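Local coordinates for MdbA protein (Corynebacterium matruchotii ATCC 14266, PDB 6BO0) that probably catalyses disulfide bond formation in exported proteins, as a membrane-linked thiol-disulfide oxidoreductase of the DsbA family with a thioredoxin fold, at residues 172-175 against 180-183; 39-44 against 193-198; 146-149 against 153-156; 95-100 against 110-115. All blocks are in the same frame, centred on the assembly; numbering follows the deposited sequence.

Contact 1: 172-175 against 180-183; sequences DGDG and PRVF
Asp174 and Arg181 form the polar half of this contact, a single-point salt bridge in which Arg181 NH2 reaches Asp174 OD1 at 3.0 Å. The bond is bent, 137° at the hydrogen, and the guanidinium comes in from above the carboxylate plane instead of lying flat beside it; the two planes stand 57° apart. Bends at chi2 and chi3, both near -75°, fold the arginine chain round to put NH2 at the acid. Other groups share the load: Glu188, paired with Arg181 NE, and Gln176 O and Ser178 OG, both bound to NH1, fix the guanidinium from several directions, while Gln176 N steadies Asp174 OD1. In the thioredoxin fold of the DsbA family, this turn leads from the long helix 155-172 into strand 181-184, and the cis peptide bond before Pro180 matches the cis-proline loop of that fold.

The packing half belongs to Phe183, two residues further along the strand and pointing toward the same turn. Gly173 CA, just past the helix end, lies at the ring edge and in its plane, 3.8 Å from Phe183 CZ. Asp172 O is 3.7 Å from Phe183 CE2. Leu169 of the helix touches both Phe183 and Arg181. Asp172 directs its carboxylate to Lys168, one turn back.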
loop_
_atom_site.group_PDB
_atom_site.type_symbol
_atom_site.label_atom_id
_atom_site.label_comp_id
_atom_site.label_asym_id
_atom_site.label_seq_id
_atom_site.Cartn_x
_atom_site.Cartn_y
_atom_site.Cartn_z
ATOM N N ASP A 172 -4.772 10.607 -16.123
ATOM C CA ASP A 172 -5.838 11.197 -15.304
ATOM C C ASP A 172 -5.444 12.502 -14.650
ATOM O O ASP A 172 -6.303 13.301 -14.268
ATOM C CB ASP A 172 -6.212 10.247 -14.174
ATOM C CG ASP A 172 -7.016 9.044 -14.632
ATOM O OD1 ASP A 172 -7.330 8.909 -15.837
ATOM O OD2 ASP A 172 -7.344 8.227 -13.747
ATOM N N GLY A 173 -4.151 12.696 -14.470
ATOM C CA GLY A 173 -3.630 13.861 -13.840
ATOM C C GLY A 173 -3.278 14.923 -14.839
ATOM O O GLY A 173 -3.983 15.140 -15.835
ATOM N N ASP A 174 -2.198 15.599 -14.520
ATOM C CA ASP A 174 -1.651 16.685 -15.291
ATOM C C ASP A 174 -0.521 16.262 -16.264
ATOM O O ASP A 174 0.067 17.104 -16.948
ATOM C CB ASP A 174 -1.152 17.784 -14.333
ATOM C CG ASP A 174 -0.063 17.293 -13.378
ATOM O OD1 ASP A 174 0.341 16.121 -13.476
ATOM O OD2 ASP A 174 0.370 18.078 -12.506
ATOM N N GLY A 175 -0.253 14.956 -16.334
ATOM C CA GLY A 175 0.785 14.379 -17.202
ATOM C C GLY A 175 2.064 14.032 -16.449
ATOM O O GLY A 175 2.881 13.234 -16.929
ATOM N N PRO A 180 3.578 11.346 -3.665
ATOM C CA PRO A 180 2.221 10.818 -3.646
ATOM C C PRO A 180 1.250 11.683 -4.428
ATOM O O PRO A 180 1.449 12.892 -4.553
ATOM C CB PRO A 180 1.847 10.812 -2.150
ATOM C CG PRO A 180 2.646 11.950 -1.596
ATOM C CD PRO A 180 3.926 12.000 -2.397
ATOM N N ARG A 181 0.162 11.073 -4.900
ATOM C CA ARG A 181 -0.934 11.818 -5.535
ATOM C C ARG A 181 -2.236 11.224 -5.069
ATOM O O ARG A 181 -2.332 10.004 -4.947
ATOM C CB ARG A 181 -0.858 11.722 -7.075
ATOM C CG ARG A 181 0.505 12.022 -7.643
ATOM C CD ARG A 181 0.853 13.485 -7.645
ATOM N NE ARG A 181 0.151 14.149 -8.733
ATOM C CZ ARG A 181 0.475 14.103 -10.019
ATOM N NH1 ARG A 181 1.602 13.525 -10.430
ATOM N NH2 ARG A 181 -0.311 14.692 -10.902
ATOM N N VAL A 182 -3.226 12.068 -4.808
ATOM C CA VAL A 182 -4.536 11.637 -4.362
ATOM C C VAL A 182 -5.598 12.239 -5.242
ATOM O O VAL A 182 -5.562 13.444 -5.536
ATOM C CB VAL A 182 -4.787 12.038 -2.891
ATOM C CG1 VAL A 182 -6.169 11.618 -2.418
ATOM C CG2 VAL A 182 -3.695 11.460 -2.012
ATOM N N PHE A 183 -6.539 11.385 -5.648
ATOM C CA PHE A 183 -7.706 11.799 -6.418
ATOM C C PHE A 183 -8.950 11.366 -5.662
ATOM O O PHE A 183 -8.998 10.258 -5.133
ATOM C CB PHE A 183 -7.742 11.154 -7.818
ATOM C CG PHE A 183 -6.638 11.583 -8.721
ATOM C CD1 PHE A 183 -5.330 11.175 -8.497
ATOM C CD2 PHE A 183 -6.907 12.350 -9.843
ATOM C CE1 PHE A 183 -4.321 11.583 -9.344
ATOM C CE2 PHE A 183 -5.905 12.744 -10.682
ATOM C CZ PHE A 183 -4.607 12.361 -10.438
#

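Contact 2: 39-44 against 193-198; sequences KTVDIY and ATWPSQ
Val41 sets CG1 squarely over the six-membered ring of Trp195, a CH-pi contact with CG1 3.8 Å from the ring centroid and only 9° off its normal. The other methyl, Val41 CG2, on the same side of the ring, is 3.9 Å from Trp195 CZ3. Ile43, two residues on along the same strand, crosses the indole at about a right angle and brings the end of its chain, CD1, to 4.1 Å from Trp195 CZ2. Both residues project from the face of strand 39-45 that looks toward segment 193-198.

The next shell fixes the indole. With CG between the backbone N and the carbonyl carbon (chi1 80°), the Trp195 side chain swings off its own backbone toward the strand. The opposite face of the ring is covered by the following residue, with Pro196 CD 3.3 Å above the plane of the Trp195 ring; the tryptophan is thus held between a valine methyl and a proline ring. The backbone behind it is turned into a short helical bend, in which Thr194 O accepts from both Ser197 N and Ser197 OG, the hydroxyl lying 2.7 Å from that oxygen.

Farther out, Val182 of the neighbouring strand 181-184 touches both Val41 and Trp195, and Met63 of helix 51-68 touches Ile43 and Trp195. The C-terminal segment therefore packs on the central sheet of the thioredoxin fold beside that helix. Across the interface every touching group is carbon, and no hydrogen bond joins the segments: shape and dispersion, including methyl-to-indole attraction, hold them together.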
loop_
_atom_site.group_PDB
_atom_site.type_symbol
_atom_site.label_atom_id
_atom_site.label_comp_id
_atom_site.label_asym_id
_atom_site.label_seq_id
_atom_site.Cartn_x
_atom_site.Cartn_y
_atom_site.Cartn_z
ATOM N N LYS A 39 -17.301 7.466 -2.038
ATOM C CA LYS A 39 -16.365 8.152 -2.914
ATOM C C LYS A 39 -15.166 7.250 -3.222
ATOM O O LYS A 39 -14.663 6.568 -2.349
ATOM C CB LYS A 39 -15.888 9.421 -2.237
ATOM C CG LYS A 39 -16.970 10.491 -2.165
ATOM C CD LYS A 39 -16.440 11.710 -1.454
ATOM C CE LYS A 39 -17.269 12.942 -1.718
ATOM N NZ LYS A 39 -18.631 12.851 -1.156
ATOM N N THR A 40 -14.705 7.305 -4.456
ATOM C CA THR A 40 -13.498 6.575 -4.858
ATOM C C THR A 40 -12.286 7.460 -4.612
ATOM O O THR A 40 -12.209 8.553 -5.140
ATOM C CB THR A 40 -13.585 6.158 -6.333
ATOM O OG1 THR A 40 -14.699 5.268 -6.497
ATOM C CG2 THR A 40 -12.326 5.440 -6.791
ATOM N N VAL A 41 -11.329 6.951 -3.835
ATOM C CA VAL A 41 -10.130 7.704 -3.499
ATOM C C VAL A 41 -8.950 6.902 -4.056
ATOM O O VAL A 41 -8.645 5.814 -3.579
ATOM C CB VAL A 41 -9.985 7.942 -1.991
ATOM C CG1 VAL A 41 -8.734 8.759 -1.705
ATOM C CG2 VAL A 41 -11.230 8.626 -1.438
ATOM N N ASP A 42 -8.285 7.449 -5.061
ATOM C CA ASP A 42 -7.089 6.833 -5.645
ATOM C C ASP A 42 -5.851 7.444 -5.006
ATOM O O ASP A 42 -5.705 8.678 -5.013
ATOM C CB ASP A 42 -7.071 7.057 -7.160
ATOM C CG ASP A 42 -8.166 6.301 -7.881
ATOM O OD1 ASP A 42 -8.151 5.063 -7.854
ATOM O OD2 ASP A 42 -9.062 6.938 -8.496
ATOM N N ILE A 43 -4.973 6.589 -4.487
ATOM C CA ILE A 43 -3.748 7.028 -3.828
ATOM C C ILE A 43 -2.568 6.386 -4.534
ATOM O O ILE A 43 -2.367 5.178 -4.463
ATOM C CB ILE A 43 -3.743 6.659 -2.335
ATOM C CG1 ILE A 43 -4.985 7.242 -1.654
ATOM C CG2 ILE A 43 -2.438 7.107 -1.669
ATOM C CD1 ILE A 43 -5.098 6.889 -0.196
ATOM N N TYR A 44 -1.803 7.214 -5.231
ATOM C CA TYR A 44 -0.610 6.776 -5.943
ATOM C C TYR A 44 0.591 6.963 -5.033
ATOM O O TYR A 44 0.862 8.068 -4.559
ATOM C CB TYR A 44 -0.438 7.604 -7.221
ATOM C CG TYR A 44 -1.565 7.393 -8.228
ATOM C CD1 TYR A 44 -2.737 8.113 -8.158
ATOM C CD2 TYR A 44 -1.438 6.465 -9.246
ATOM C CE1 TYR A 44 -3.739 7.928 -9.088
ATOM C CE2 TYR A 44 -2.419 6.266 -10.164
ATOM C CZ TYR A 44 -3.583 6.998 -10.083
ATOM O OH TYR A 44 -4.559 6.767 -11.020
ATOM N N ALA A 193 -2.266 16.016 2.330
ATOM C CA ALA A 193 -2.151 15.730 3.753
ATOM C C ALA A 193 -3.472 15.878 4.480
ATOM O O ALA A 193 -3.622 15.298 5.561
ATOM C CB ALA A 193 -1.109 16.641 4.384
ATOM N N THR A 194 -4.417 16.650 3.916
ATOM C CA THR A 194 -5.712 16.858 4.543
ATOM C C THR A 194 -6.852 16.266 3.712
ATOM O O THR A 194 -8.015 16.626 3.911
ATOM C CB THR A 194 -5.958 18.363 4.829
ATOM O OG1 THR A 194 -6.034 19.062 3.587
ATOM C CG2 THR A 194 -4.841 18.986 5.682
ATOM N N TRP A 195 -6.563 15.322 2.808
ATOM C CA TRP A 195 -7.654 14.813 1.985
ATOM C C TRP A 195 -8.819 14.216 2.779
ATOM O O TRP A 195 -9.954 14.378 2.366
ATOM C CB TRP A 195 -7.167 13.870 0.866
ATOM C CG TRP A 195 -6.862 12.449 1.272
ATOM C CD1 TRP A 195 -5.628 11.903 1.460
ATOM C CD2 TRP A 195 -7.803 11.388 1.533
ATOM N NE1 TRP A 195 -5.724 10.597 1.804
ATOM C CE2 TRP A 195 -7.052 10.249 1.874
ATOM C CE3 TRP A 195 -9.199 11.282 1.513
ATOM C CZ2 TRP A 195 -7.659 9.031 2.191
ATOM C CZ3 TRP A 195 -9.789 10.101 1.842
ATOM C CH2 TRP A 195 -9.029 8.981 2.174
ATOM N N PRO A 196 -8.566 13.548 3.927
ATOM C CA PRO A 196 -9.717 12.979 4.623
ATOM C C PRO A 196 -10.744 14.049 5.042
ATOM O O PRO A 196 -11.938 13.764 5.081
ATOM C CB PRO A 196 -9.079 12.275 5.821
ATOM C CG PRO A 196 -7.748 11.826 5.270
ATOM C CD PRO A 196 -7.309 13.065 4.526
ATOM N N SER A 197 -10.279 15.266 5.298
ATOM C CA SER A 197 -11.167 16.352 5.682
ATOM C C SER A 197 -12.091 16.798 4.548
ATOM O O SER A 197 -12.999 17.589 4.778
ATOM C CB SER A 197 -10.368 17.549 6.219
ATOM O OG SER A 197 -9.666 18.237 5.216
ATOM N N GLN A 198 -11.856 16.340 3.330
ATOM C CA GLN A 198 -12.802 16.606 2.217
ATOM C C GLN A 198 -14.011 15.725 2.224
ATOM O O GLN A 198 -14.964 15.996 1.508
ATOM C CB GLN A 198 -12.102 16.395 0.903
ATOM C CG GLN A 198 -10.874 17.236 0.815
ATOM C CD GLN A 198 -10.756 18.073 -0.393
ATOM O OE1 GLN A 198 -11.654 18.142 -1.256
ATOM N NE2 GLN A 198 -9.638 18.730 -0.484
#

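Contact 3: 146-149 against 153-156; sequences VKKI and TYSD
Lys148 runs straight from CG to its amine, chi2 to chi4 all within 10° of fully extended, and so spans the turn to Tyr154, whose CG stands beside the backbone N and anti to the carbonyl carbon (chi1 -64°). Lys148 NZ donates to Tyr154 OH over 3.0 Å. The amine approaches obliquely to the ring, and further down the chain Lys148 CD brushes Tyr154 CE2 at 4.1 Å. Asp103 completes the polar cluster: one carboxylate oxygen forms a salt bridge with Lys148 NZ and the other a hydrogen bond with Tyr154 OH. The carboxylate probably balances the lysine's charge, and the three groups hold one another in place.

At the base of the same lysine, Thr153 crosses the chain, its OG1 3.8 Å from Lys148 CG. The backbones meet here too. Thr153 N binds Lys148 O at 3.1 Å with an N-H...O angle of 159°, an i+5 to i bond closing the C-terminal end of helix 143-151, consistent with a Schellman motif. A water uses that oxygen as well, donating to Lys148 O over 2.8 Å and accepting from Tyr154 N at the same distance. It thereby carries the backbone link on to Tyr154, which occupies the N-cap position of the next helix.

The contact lies at the protein surface, joining the end of helix 143-151 to the start of helix 155-172. Helix 89-103 packs against it, Thr99 touching both Lys148 and Tyr154, while Ile149 packs on Ala133 and Ala136 of helix 129-138.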
loop_
_atom_site.group_PDB
_atom_site.type_symbol
_atom_site.label_atom_id
_atom_site.label_comp_id
_atom_site.label_asym_id
_atom_site.label_seq_id
_atom_site.Cartn_x
_atom_site.Cartn_y
_atom_site.Cartn_z
ATOM N N VAL A 146 3.670 -16.149 2.909
ATOM C CA VAL A 146 5.072 -15.986 3.245
ATOM C C VAL A 146 5.939 -16.637 2.153
ATOM O O VAL A 146 6.904 -16.051 1.682
ATOM C CB VAL A 146 5.345 -16.573 4.649
ATOM C CG1 VAL A 146 6.835 -16.554 4.976
ATOM C CG2 VAL A 146 4.587 -15.795 5.721
ATOM N N LYS A 147 5.579 -17.874 1.775
ATOM C CA LYS A 147 6.319 -18.555 0.712
ATOM C C LYS A 147 6.288 -17.754 -0.602
ATOM O O LYS A 147 7.310 -17.601 -1.263
ATOM C CB LYS A 147 5.738 -19.948 0.507
ATOM C CG LYS A 147 6.471 -20.777 -0.533
ATOM C CD LYS A 147 5.676 -21.993 -0.956
ATOM C CE LYS A 147 5.582 -22.980 0.160
ATOM N NZ LYS A 147 4.866 -24.181 -0.331
ATOM N N LYS A 148 5.100 -17.273 -0.992
ATOM C CA LYS A 148 4.986 -16.574 -2.259
ATOM C C LYS A 148 5.795 -15.283 -2.245
ATOM O O LYS A 148 6.329 -14.873 -3.280
ATOM C CB LYS A 148 3.549 -16.261 -2.579
ATOM C CG LYS A 148 2.776 -17.482 -3.061
ATOM C CD LYS A 148 1.408 -17.036 -3.531
ATOM C CE LYS A 148 0.499 -18.180 -3.850
ATOM N NZ LYS A 148 -0.700 -17.617 -4.510
ATOM N N ILE A 149 5.845 -14.586 -1.098
ATOM C CA ILE A 149 6.695 -13.387 -1.017
ATOM C C ILE A 149 8.161 -13.765 -1.250
ATOM O O ILE A 149 8.857 -13.189 -2.095
ATOM C CB ILE A 149 6.535 -12.671 0.334
ATOM C CG1 ILE A 149 5.106 -12.126 0.496
ATOM C CG2 ILE A 149 7.561 -11.534 0.435
ATOM C CD1 ILE A 149 4.787 -11.615 1.875
ATOM N N THR A 153 6.737 -14.863 -6.375
ATOM C CA THR A 153 5.700 -15.407 -7.233
ATOM C C THR A 153 4.978 -14.320 -8.033
ATOM O O THR A 153 4.648 -14.511 -9.204
ATOM C CB THR A 153 4.740 -16.282 -6.399
ATOM O OG1 THR A 153 5.500 -17.320 -5.764
ATOM C CG2 THR A 153 3.617 -16.861 -7.249
ATOM N N TYR A 154 4.739 -13.173 -7.386
ATOM C CA TYR A 154 4.046 -12.077 -8.042
ATOM C C TYR A 154 4.964 -10.948 -8.486
ATOM O O TYR A 154 4.464 -9.850 -8.817
ATOM C CB TYR A 154 2.929 -11.533 -7.154
ATOM C CG TYR A 154 1.817 -12.525 -6.873
ATOM C CD1 TYR A 154 1.192 -13.255 -7.880
ATOM C CD2 TYR A 154 1.359 -12.683 -5.591
ATOM C CE1 TYR A 154 0.142 -14.123 -7.574
ATOM C CE2 TYR A 154 0.317 -13.509 -5.279
ATOM C CZ TYR A 154 -0.279 -14.245 -6.263
ATOM O OH TYR A 154 -1.323 -15.067 -5.920
ATOM N N SER A 155 6.275 -11.152 -8.536
ATOM C CA SER A 155 7.158 -10.074 -8.964
ATOM C C SER A 155 6.842 -9.520 -10.325
ATOM O O SER A 155 6.805 -8.307 -10.531
ATOM C CB SER A 155 8.606 -10.527 -8.902
ATOM O OG SER A 155 8.993 -10.739 -7.546
ATOM N N ASP A 156 6.587 -10.391 -11.283
ATOM C CA ASP A 156 6.303 -9.921 -12.621
ATOM C C ASP A 156 4.913 -9.288 -12.714
ATOM O O ASP A 156 4.733 -8.271 -13.389
ATOM C CB ASP A 156 6.494 -11.063 -13.605
ATOM C CG ASP A 156 7.982 -11.441 -13.786
ATOM O OD1 ASP A 156 8.881 -10.684 -13.335
ATOM O OD2 ASP A 156 8.250 -12.492 -14.391
HETATM O O HOH W 1 5.251 -12.646 -4.646
#

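Contact 4: 95-100 against 110-115; sequences TAAYTI and WNFRTM
Phe112 is the bump of this helix pair, reaching from helix 106-118 into a hollow lined by Ala96, Ala97 and Ile100 of helix 89-103. With CG anti to the backbone N (chi1 -166°), its ring is carried out across the gap between the helices. The two alanines form the shallow floor: Ala96 CB lies 3.8 Å from Phe112 CE2, and Ala97 CB 4.1 Å from Phe112 CD2. Small methyls here let the ring come close enough for Phe112 CE2 to reach the backbone itself, 3.8 Å from Ala97 N.

Ile100, one turn further on, forms a wall. Its chain crosses the phenyl at about a right angle and lays CD1 over one face, 3.6 Å from the centroid and 18° off the normal, a CH-pi contact; the closest approach is Ile100 CD1 to Phe112 CG at 3.4 Å. On the opposite face Met115 CE of Phe112's own helix lies 3.6 Å above the plane, so the ring is clasped between two methyl groups.

The segments run antiparallel, 167° between their directions, with axes 9.8 Å apart, as neighbouring helices of the helical region that accompanies the thioredoxin fold in DsbA-like proteins. Ile149 of helix 143-151 also touches Ala96. With all touching residues buried and no hydrogen bond between the segments, cohesion here rests on dispersion and methyl-to-ring attraction.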
loop_
_atom_site.group_PDB
_atom_site.type_symbol
_atom_site.label_atom_id
_atom_site.label_comp_id
_atom_site.label_asym_id
_atom_site.label_seq_id
_atom_site.Cartn_x
_atom_site.Cartn_y
_atom_site.Cartn_z
ATOM N N THR A 95 6.040 -5.703 -4.234
ATOM C CA THR A 95 5.651 -7.089 -4.502
ATOM C C THR A 95 5.174 -7.776 -3.239
ATOM O O THR A 95 4.189 -8.513 -3.237
ATOM C CB THR A 95 6.834 -7.849 -5.137
ATOM O OG1 THR A 95 7.097 -7.319 -6.431
ATOM C CG2 THR A 95 6.521 -9.318 -5.304
ATOM N N ALA A 96 5.919 -7.592 -2.154
ATOM C CA ALA A 96 5.521 -8.221 -0.903
ATOM C C ALA A 96 4.140 -7.758 -0.443
ATOM O O ALA A 96 3.290 -8.582 -0.104
ATOM C CB ALA A 96 6.545 -7.940 0.182
ATOM N N ALA A 97 3.915 -6.445 -0.443
ATOM C CA ALA A 97 2.630 -5.924 -0.016
ATOM C C ALA A 97 1.500 -6.375 -0.938
ATOM O O ALA A 97 0.395 -6.686 -0.470
ATOM C CB ALA A 97 2.674 -4.415 0.081
ATOM N N TYR A 98 1.776 -6.436 -2.245
ATOM C CA TYR A 98 0.786 -6.870 -3.229
ATOM C C TYR A 98 0.386 -8.313 -3.014
ATOM O O TYR A 98 -0.780 -8.684 -3.147
ATOM C CB TYR A 98 1.335 -6.666 -4.647
ATOM C CG TYR A 98 0.451 -7.189 -5.733
ATOM C CD1 TYR A 98 -0.648 -6.470 -6.168
ATOM C CD2 TYR A 98 0.704 -8.428 -6.317
ATOM C CE1 TYR A 98 -1.491 -6.973 -7.144
ATOM C CE2 TYR A 98 -0.129 -8.930 -7.288
ATOM C CZ TYR A 98 -1.226 -8.187 -7.703
ATOM O OH TYR A 98 -2.044 -8.691 -8.691
ATOM N N THR A 99 1.361 -9.141 -2.689
ATOM C CA THR A 99 1.121 -10.559 -2.427
ATOM C C THR A 99 0.154 -10.724 -1.255
ATOM O O THR A 99 -0.788 -11.534 -1.297
ATOM C CB THR A 99 2.444 -11.285 -2.121
ATOM O OG1 THR A 99 3.352 -11.114 -3.205
ATOM C CG2 THR A 99 2.230 -12.766 -1.893
ATOM N N ILE A 100 0.382 -9.931 -0.201
ATOM C CA ILE A 100 -0.519 -9.958 0.948
ATOM C C ILE A 100 -1.914 -9.430 0.552
ATOM O O ILE A 100 -2.935 -10.006 0.930
ATOM C CB ILE A 100 0.076 -9.154 2.118
ATOM C CG1 ILE A 100 1.417 -9.744 2.550
ATOM C CG2 ILE A 100 -0.862 -9.059 3.275
ATOM C CD1 ILE A 100 2.201 -8.879 3.505
ATOM N N TRP A 110 -2.931 -4.157 5.858
ATOM C CA TRP A 110 -2.899 -2.829 6.442
ATOM C C TRP A 110 -1.681 -2.640 7.339
ATOM O O TRP A 110 -0.961 -1.636 7.249
ATOM C CB TRP A 110 -4.189 -2.608 7.241
ATOM C CG TRP A 110 -4.261 -1.283 7.879
ATOM C CD1 TRP A 110 -3.882 -0.956 9.152
ATOM C CD2 TRP A 110 -4.680 -0.072 7.274
ATOM N NE1 TRP A 110 -4.055 0.384 9.382
ATOM C CE2 TRP A 110 -4.550 0.948 8.242
ATOM C CE3 TRP A 110 -5.169 0.258 6.019
ATOM C CZ2 TRP A 110 -4.883 2.261 7.971
ATOM C CZ3 TRP A 110 -5.503 1.569 5.767
ATOM C CH2 TRP A 110 -5.360 2.540 6.734
ATOM N N ASN A 111 -1.454 -3.607 8.215
ATOM C CA ASN A 111 -0.323 -3.518 9.122
ATOM C C ASN A 111 1.029 -3.603 8.401
ATOM O O ASN A 111 1.980 -2.905 8.764
ATOM C CB ASN A 111 -0.426 -4.555 10.237
ATOM C CG ASN A 111 -1.475 -4.200 11.257
ATOM O OD1 ASN A 111 -1.473 -3.093 11.775
ATOM N ND2 ASN A 111 -2.393 -5.116 11.525
ATOM N N PHE A 112 1.110 -4.424 7.355
ATOM C CA PHE A 112 2.337 -4.541 6.574
ATOM C C PHE A 112 2.626 -3.246 5.820
ATOM O O PHE A 112 3.769 -2.785 5.791
ATOM C CB PHE A 112 2.243 -5.734 5.637
ATOM C CG PHE A 112 3.553 -6.154 5.034
ATOM C CD1 PHE A 112 4.405 -6.981 5.721
ATOM C CD2 PHE A 112 3.920 -5.741 3.768
ATOM C CE1 PHE A 112 5.602 -7.400 5.167
ATOM C CE2 PHE A 112 5.101 -6.189 3.189
ATOM C CZ PHE A 112 5.938 -7.005 3.910
ATOM N N ARG A 113 1.590 -2.652 5.236
ATOM C CA ARG A 113 1.766 -1.368 4.547
ATOM C C ARG A 113 2.238 -0.298 5.523
ATOM O O ARG A 113 3.143 0.486 5.210
ATOM C CB ARG A 113 0.473 -0.952 3.845
ATOM C CG ARG A 113 0.514 0.439 3.257
ATOM C CD ARG A 113 -0.724 0.786 2.467
ATOM N NE ARG A 113 -0.692 2.185 2.028
ATOM C CZ ARG A 113 -1.089 3.224 2.753
ATOM N NH1 ARG A 113 -1.617 3.062 3.949
ATOM N NH2 ARG A 113 -0.927 4.449 2.273
ATOM N N THR A 114 1.610 -0.236 6.688
ATOM C CA THR A 114 2.024 0.726 7.711
ATOM C C THR A 114 3.487 0.521 8.085
ATOM O O THR A 114 4.265 1.477 8.189
ATOM C CB THR A 114 1.139 0.654 8.947
ATOM O OG1 THR A 114 -0.207 0.967 8.578
ATOM C CG2 THR A 114 1.625 1.623 10.035
ATOM N N MET A 115 3.863 -0.728 8.308
ATOM C CA MET A 115 5.231 -1.040 8.647
ATOM C C MET A 115 6.196 -0.575 7.560
ATOM O O MET A 115 7.207 0.049 7.842
ATOM C CB MET A 115 5.343 -2.540 8.947
ATOM C CG MET A 115 6.741 -3.037 9.256
ATOM S SD MET A 115 7.812 -3.295 7.852
ATOM C CE MET A 115 6.979 -4.643 7.007
#

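From the N terminus, strand 39-45 opens the longest loop, which contact 2 closes near the C terminus by bringing 193-198 back to the sheet. The other three contacts fall within that span, in series and without crossing. Contact 4 closes the first, pairing helices 89-103 and 106-118; contact 3 follows at the turn between helices 143-151 and 155-172; contact 1 comes last, where the second of these helices hands over to strand 181-184. Contacts 3 and 4 touch where helix 89-103 meets helix 143-151 and the start of helix 155-172. Contacts 1 and 2 meet in the sheet, where strands 39-45 and 181-184 are neighbours. Helix 155-172 spans the two groups.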